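Local coordinates for protein FmtA (Staphylococcus aureus, PDB 5ZH8) that hydrolyses D-alanyl esters on wall teichoic acid and lipoteichoic acid, and affects methicillin resistance and cell wall structure in the bacterium, at residues A128-S132 / Y329-F333; D213-L217 / Q281-A285. The contacts are given in a common frame with arbitrary orientation. Residues are numbered along the deposited sequence.

Contact 1. Residues A128-S132 / Y329-F333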
loop_
_atom_site.group_PDB
_atom_site.type_symbol
_atom_site.label_atom_id
_atom_site.label_comp_id
_atom_site.label_asym_id
_atom_site.label_seq_id
_atom_site.Cartn_x
_atom_site.Cartn_y
_atom_site.Cartn_z
ATOM N N ALA A 128 -8.194 -6.272 12.000
ATOM C CA ALA A 128 -7.981 -7.085 13.191
ATOM C C ALA A 128 -9.117 -6.945 14.213
ATOM O O ALA A 128 -9.239 -7.789 15.099
ATOM C CB ALA A 128 -6.642 -6.764 13.833
ATOM N N GLN A 129 -9.944 -5.902 14.098
ATOM C CA GLN A 129 -11.147 -5.797 14.941
ATOM C C GLN A 129 -12.147 -6.917 14.662
ATOM O O GLN A 129 -12.952 -7.252 15.525
ATOM C CB GLN A 129 -11.854 -4.444 14.793
ATOM C CG GLN A 129 -12.875 -4.196 15.902
ATOM C CD GLN A 129 -13.655 -2.913 15.735
ATOM O OE1 GLN A 129 -13.779 -2.388 14.631
ATOM N NE2 GLN A 129 -14.206 -2.408 16.836
ATOM N N LYS A 130 -12.101 -7.496 13.470
ATOM C CA LYS A 130 -12.935 -8.661 13.163
ATOM C C LYS A 130 -12.781 -9.797 14.197
ATOM O O LYS A 130 -13.720 -10.559 14.420
ATOM C CB LYS A 130 -12.624 -9.188 11.764
ATOM C CG LYS A 130 -13.040 -8.247 10.647
ATOM C CD LYS A 130 -12.872 -8.898 9.290
ATOM C CE LYS A 130 -13.346 -7.981 8.177
ATOM N NZ LYS A 130 -12.578 -6.710 8.119
ATOM N N PHE A 131 -11.603 -9.898 14.812
ATOM C CA PHE A 131 -11.353 -10.861 15.887
ATOM C C PHE A 131 -12.218 -10.559 17.110
ATOM O O PHE A 131 -12.792 -11.461 17.705
ATOM C CB PHE A 131 -9.857 -10.859 16.255
ATOM C CG PHE A 131 -9.491 -11.791 17.385
ATOM C CD1 PHE A 131 -9.926 -13.111 17.400
ATOM C CD2 PHE A 131 -8.680 -11.349 18.428
ATOM C CE1 PHE A 131 -9.578 -13.963 18.437
ATOM C CE2 PHE A 131 -8.329 -12.192 19.469
ATOM C CZ PHE A 131 -8.783 -13.502 19.473
ATOM N N SER A 132 -12.304 -9.286 17.476
ATOM C CA SER A 132 -13.197 -8.830 18.545
ATOM C C SER A 132 -14.650 -9.250 18.258
ATOM O O SER A 132 -15.324 -9.824 19.125
ATOM C CB SER A 132 -13.082 -7.306 18.717
ATOM O OG SER A 132 -14.207 -6.752 19.381
ATOM N N TYR A 329 -8.718 -19.249 8.165
ATOM C CA TYR A 329 -9.457 -18.112 8.700
ATOM C C TYR A 329 -10.683 -18.558 9.495
ATOM O O TYR A 329 -11.426 -19.424 9.056
ATOM C CB TYR A 329 -9.899 -17.193 7.563
ATOM C CG TYR A 329 -10.348 -15.832 8.023
ATOM C CD1 TYR A 329 -9.425 -14.855 8.326
ATOM C CD2 TYR A 329 -11.696 -15.520 8.158
ATOM C CE1 TYR A 329 -9.811 -13.604 8.739
ATOM C CE2 TYR A 329 -12.095 -14.264 8.580
ATOM C CZ TYR A 329 -11.143 -13.313 8.866
ATOM O OH TYR A 329 -11.504 -12.054 9.278
ATOM N N ARG A 330 -10.867 -17.970 10.670
ATOM C CA ARG A 330 -12.106 -18.113 11.427
ATOM C C ARG A 330 -12.228 -16.974 12.439
ATOM O O ARG A 330 -11.224 -16.518 13.005
ATOM C CB ARG A 330 -12.192 -19.471 12.149
ATOM C CG ARG A 330 -11.464 -19.553 13.497
ATOM C CD ARG A 330 -9.946 -19.442 13.354
ATOM N NE ARG A 330 -9.454 -20.408 12.383
ATOM C CZ ARG A 330 -9.368 -21.714 12.601
ATOM N NH1 ARG A 330 -9.712 -22.240 13.771
ATOM N NH2 ARG A 330 -8.928 -22.504 11.636
ATOM N N TYR A 331 -13.459 -16.518 12.655
ATOM C CA TYR A 331 -13.762 -15.538 13.702
ATOM C C TYR A 331 -12.777 -14.366 13.738
ATOM O O TYR A 331 -12.332 -13.947 14.805
ATOM C CB TYR A 331 -13.849 -16.243 15.068
ATOM C CG TYR A 331 -15.034 -17.172 15.158
ATOM C CD1 TYR A 331 -16.307 -16.678 15.456
ATOM C CD2 TYR A 331 -14.900 -18.544 14.919
ATOM C CE1 TYR A 331 -17.404 -17.522 15.536
ATOM C CE2 TYR A 331 -15.995 -19.393 14.993
ATOM C CZ TYR A 331 -17.242 -18.874 15.299
ATOM O OH TYR A 331 -18.334 -19.707 15.373
ATOM N N GLY A 332 -12.437 -13.857 12.559
ATOM C CA GLY A 332 -11.590 -12.673 12.439
ATOM C C GLY A 332 -10.085 -12.875 12.450
ATOM O O GLY A 332 -9.349 -11.897 12.485
ATOM N N PHE A 333 -9.610 -14.118 12.415
ATOM C CA PHE A 333 -8.160 -14.377 12.456
ATOM C C PHE A 333 -7.778 -15.704 11.808
ATOM O O PHE A 333 -8.637 -16.514 11.475
ATOM C CB PHE A 333 -7.664 -14.335 13.899
ATOM C CG PHE A 333 -7.998 -15.565 14.693
ATOM C CD1 PHE A 333 -9.247 -15.704 15.307
ATOM C CD2 PHE A 333 -7.073 -16.588 14.820
ATOM C CE1 PHE A 333 -9.555 -16.842 16.029
ATOM C CE2 PHE A 333 -7.379 -17.734 15.539
ATOM C CZ PHE A 333 -8.620 -17.858 16.144
#

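Contact 2. Residues D213-L217 / Q281-A285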
loop_
_atom_site.group_PDB
_atom_site.type_symbol
_atom_site.label_atom_id
_atom_site.label_comp_id
_atom_site.label_asym_id
_atom_site.label_seq_id
_atom_site.Cartn_x
_atom_site.Cartn_y
_atom_site.Cartn_z
ATOM N N ASP A 213 -14.885 -6.483 4.296
ATOM C CA ASP A 213 -15.206 -5.847 5.576
ATOM C C ASP A 213 -16.698 -5.927 5.853
ATOM O O ASP A 213 -17.107 -6.114 6.995
ATOM C CB ASP A 213 -14.785 -4.371 5.580
ATOM C CG ASP A 213 -13.291 -4.184 5.614
ATOM O OD1 ASP A 213 -12.564 -5.163 5.865
ATOM O OD2 ASP A 213 -12.840 -3.040 5.391
ATOM N N GLY A 214 -17.497 -5.774 4.796
ATOM C CA GLY A 214 -18.953 -5.815 4.886
ATOM C C GLY A 214 -19.512 -7.009 5.633
ATOM O O GLY A 214 -20.473 -6.868 6.383
ATOM N N ASN A 215 -18.910 -8.182 5.434
ATOM C CA ASN A 215 -19.357 -9.381 6.128
ATOM C C ASN A 215 -19.388 -9.134 7.630
ATOM O O ASN A 215 -20.395 -9.390 8.283
ATOM C CB ASN A 215 -18.441 -10.572 5.842
ATOM C CG ASN A 215 -18.624 -11.147 4.449
ATOM O OD1 ASN A 215 -19.747 -11.336 3.958
ATOM N ND2 ASN A 215 -17.500 -11.455 3.808
ATOM N N TYR A 216 -18.285 -8.630 8.176
ATOM C CA TYR A 216 -18.193 -8.423 9.618
ATOM C C TYR A 216 -18.947 -7.184 10.110
ATOM O O TYR A 216 -19.228 -7.072 11.303
ATOM C CB TYR A 216 -16.733 -8.437 10.087
ATOM C CG TYR A 216 -16.235 -9.854 10.291
ATOM C CD1 TYR A 216 -16.152 -10.742 9.222
ATOM C CD2 TYR A 216 -15.888 -10.321 11.555
ATOM C CE1 TYR A 216 -15.711 -12.039 9.403
ATOM C CE2 TYR A 216 -15.449 -11.619 11.743
ATOM C CZ TYR A 216 -15.368 -12.475 10.667
ATOM O OH TYR A 216 -14.941 -13.773 10.846
ATOM N N LEU A 217 -19.294 -6.273 9.200
ATOM C CA LEU A 217 -20.229 -5.187 9.533
ATOM C C LEU A 217 -21.648 -5.731 9.743
ATOM O O LEU A 217 -22.341 -5.310 10.666
ATOM C CB LEU A 217 -20.229 -4.094 8.458
ATOM C CG LEU A 217 -18.918 -3.333 8.272
ATOM C CD1 LEU A 217 -19.034 -2.374 7.100
ATOM C CD2 LEU A 217 -18.522 -2.586 9.539
ATOM N N GLN A 281 -19.134 4.328 10.782
ATOM C CA GLN A 281 -19.900 3.260 10.139
ATOM C C GLN A 281 -19.174 1.910 10.160
ATOM O O GLN A 281 -19.655 0.936 9.579
ATOM C CB GLN A 281 -20.206 3.660 8.689
ATOM C CG GLN A 281 -19.091 3.364 7.686
ATOM C CD GLN A 281 -19.041 4.340 6.524
ATOM O OE1 GLN A 281 -19.070 3.938 5.362
ATOM N NE2 GLN A 281 -18.957 5.633 6.834
ATOM N N TYR A 282 -18.022 1.853 10.829
ATOM C CA TYR A 282 -17.132 0.690 10.764
ATOM C C TYR A 282 -17.019 -0.085 12.078
ATOM O O TYR A 282 -15.987 -0.707 12.354
ATOM C CB TYR A 282 -15.740 1.121 10.265
ATOM C CG TYR A 282 -15.393 0.546 8.911
ATOM C CD1 TYR A 282 -14.870 -0.740 8.798
ATOM C CD2 TYR A 282 -15.612 1.274 7.746
ATOM C CE1 TYR A 282 -14.563 -1.277 7.563
ATOM C CE2 TYR A 282 -15.308 0.743 6.506
ATOM C CZ TYR A 282 -14.784 -0.533 6.419
ATOM O OH TYR A 282 -14.480 -1.055 5.184
ATOM N N TYR A 283 -18.086 -0.072 12.873
ATOM C CA TYR A 283 -18.096 -0.797 14.145
ATOM C C TYR A 283 -18.062 -2.296 13.897
ATOM O O TYR A 283 -19.014 -2.863 13.368
ATOM C CB TYR A 283 -19.316 -0.418 14.986
ATOM C CG TYR A 283 -19.156 0.904 15.701
ATOM C CD1 TYR A 283 -19.410 2.103 15.047
ATOM C CD2 TYR A 283 -18.741 0.954 17.030
ATOM C CE1 TYR A 283 -19.257 3.315 15.696
ATOM C CE2 TYR A 283 -18.586 2.162 17.685
ATOM C CZ TYR A 283 -18.850 3.341 17.011
ATOM O OH TYR A 283 -18.716 4.557 17.642
ATOM N N GLY A 284 -16.943 -2.921 14.254
ATOM C CA GLY A 284 -16.777 -4.365 14.136
ATOM C C GLY A 284 -15.825 -4.820 13.047
ATOM O O GLY A 284 -15.371 -5.963 13.072
ATOM N N ALA A 285 -15.527 -3.944 12.090
ATOM C CA ALA A 285 -14.626 -4.279 10.970
ATOM C C ALA A 285 -13.380 -3.387 10.882
ATOM O O ALA A 285 -12.620 -3.483 9.914
ATOM C CB ALA A 285 -15.395 -4.237 9.655
#

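Contact 1. Residues A128-S132 / Y329-F333
The first turn of helix 129-142 rests on the tip of a tight hairpin, and Phe131, Lys130 and Gly332 contribute most of the covered surface. Phe131 turns its ring to the ring of Phe333: the centroids lie 5.1 Å apart with the planes at 76°, and Phe131 CD1 comes within 3.4 Å of Phe333 CD1. Both rings also touch Leu342 of strand 340-346, so large apolar residues suit this place where helix meets sheet. Gly332 sits at the third position of a type I' turn from Arg330 to Phe333. Its backbone angles would jam a CB against the preceding carbonyl, and such a CB would also collide with Lys130 C and Phe131 N; glycine answers both demands. Its CA therefore comes to 3.6 Å from Lys130 C. Lys130 lays its aliphatic chain past Tyr329, CD to OH at 3.4 Å, while its ammonium serves Asp213 and Ser127. Between the backbones, Phe131 CA approaches Tyr331 O at 3.4 Å in an almost linear CA-H...O contact, with a second from Gly332 CA to Lys130 O at 3.6 Å. With no conventional hydrogen bond across it, the interface relies on close shape fit and aromatic packing.

Contact 2. Residues D213-L217 / Q281-A285
Asp213, near the beginning of helix 213-227, supplies the polar link: the hydroxyl of Tyr282 donates a hydrogen bond to it, OH to OD2 at 2.6 Å. Its other carboxylate oxygen, OD1, pairs with the ammonium of Lys130, so an acidic residue with two acceptors fits this position well. The Asp213 carbonyl receives the backbone hydrogen bond from Leu217 N and also lies 3.7 Å from Ala285 CB, a small methyl that can sit close to the helix. One turn further on, Tyr216 rests its CB 4.4 Å from Ala285 CB and 4.1 Å from Gly284 O, then sends its ring away from the loop, where its hydroxyl bonds to the carbonyl of Met171. Leu217 has the most surface covered. Its CD2 methyl reaches 3.5 Å from Ala285 CB, 3.8 Å from Tyr282 CA and 3.7 Å from Gln281 O, filling the hollow of the curved loop as a compact branched side chain can. Gly284, opposite Leu217, adopts a positive phi at which a CB would strike the carbonyl before it. Asp213 probably takes the place of the Asn of the Tyr-X-Asn motif of serine beta-lactamases and penicillin-binding proteins, and its position beside Lys130 is consistent with the active-site region of that fold.

How the contacts relate
The two contacts have centres 11 Å apart and meet largely near the beginning of helix 129-142, with Gly332 adding a further touch. Lys130 of contact 1 forms a salt bridge with Asp213 of contact 2, NZ to OD1 at 2.7 Å; Ser127 and Lys130 fit the Ser-X-X-Lys signature of the beta-lactamase family, in which the serine is the nucleophile, so both contacts probably border the catalytic centre. Gln129 OE1 lies 3.2 Å from Gly284 N, a probable hydrogen bond from helix to loop. Tyr216 of contact 2 packs against contact 1, its CE2 3.4 Å from Lys130 O and its OH 3.0 Å from Gly332 N. Segments distant in sequence are thus gathered around one helix end.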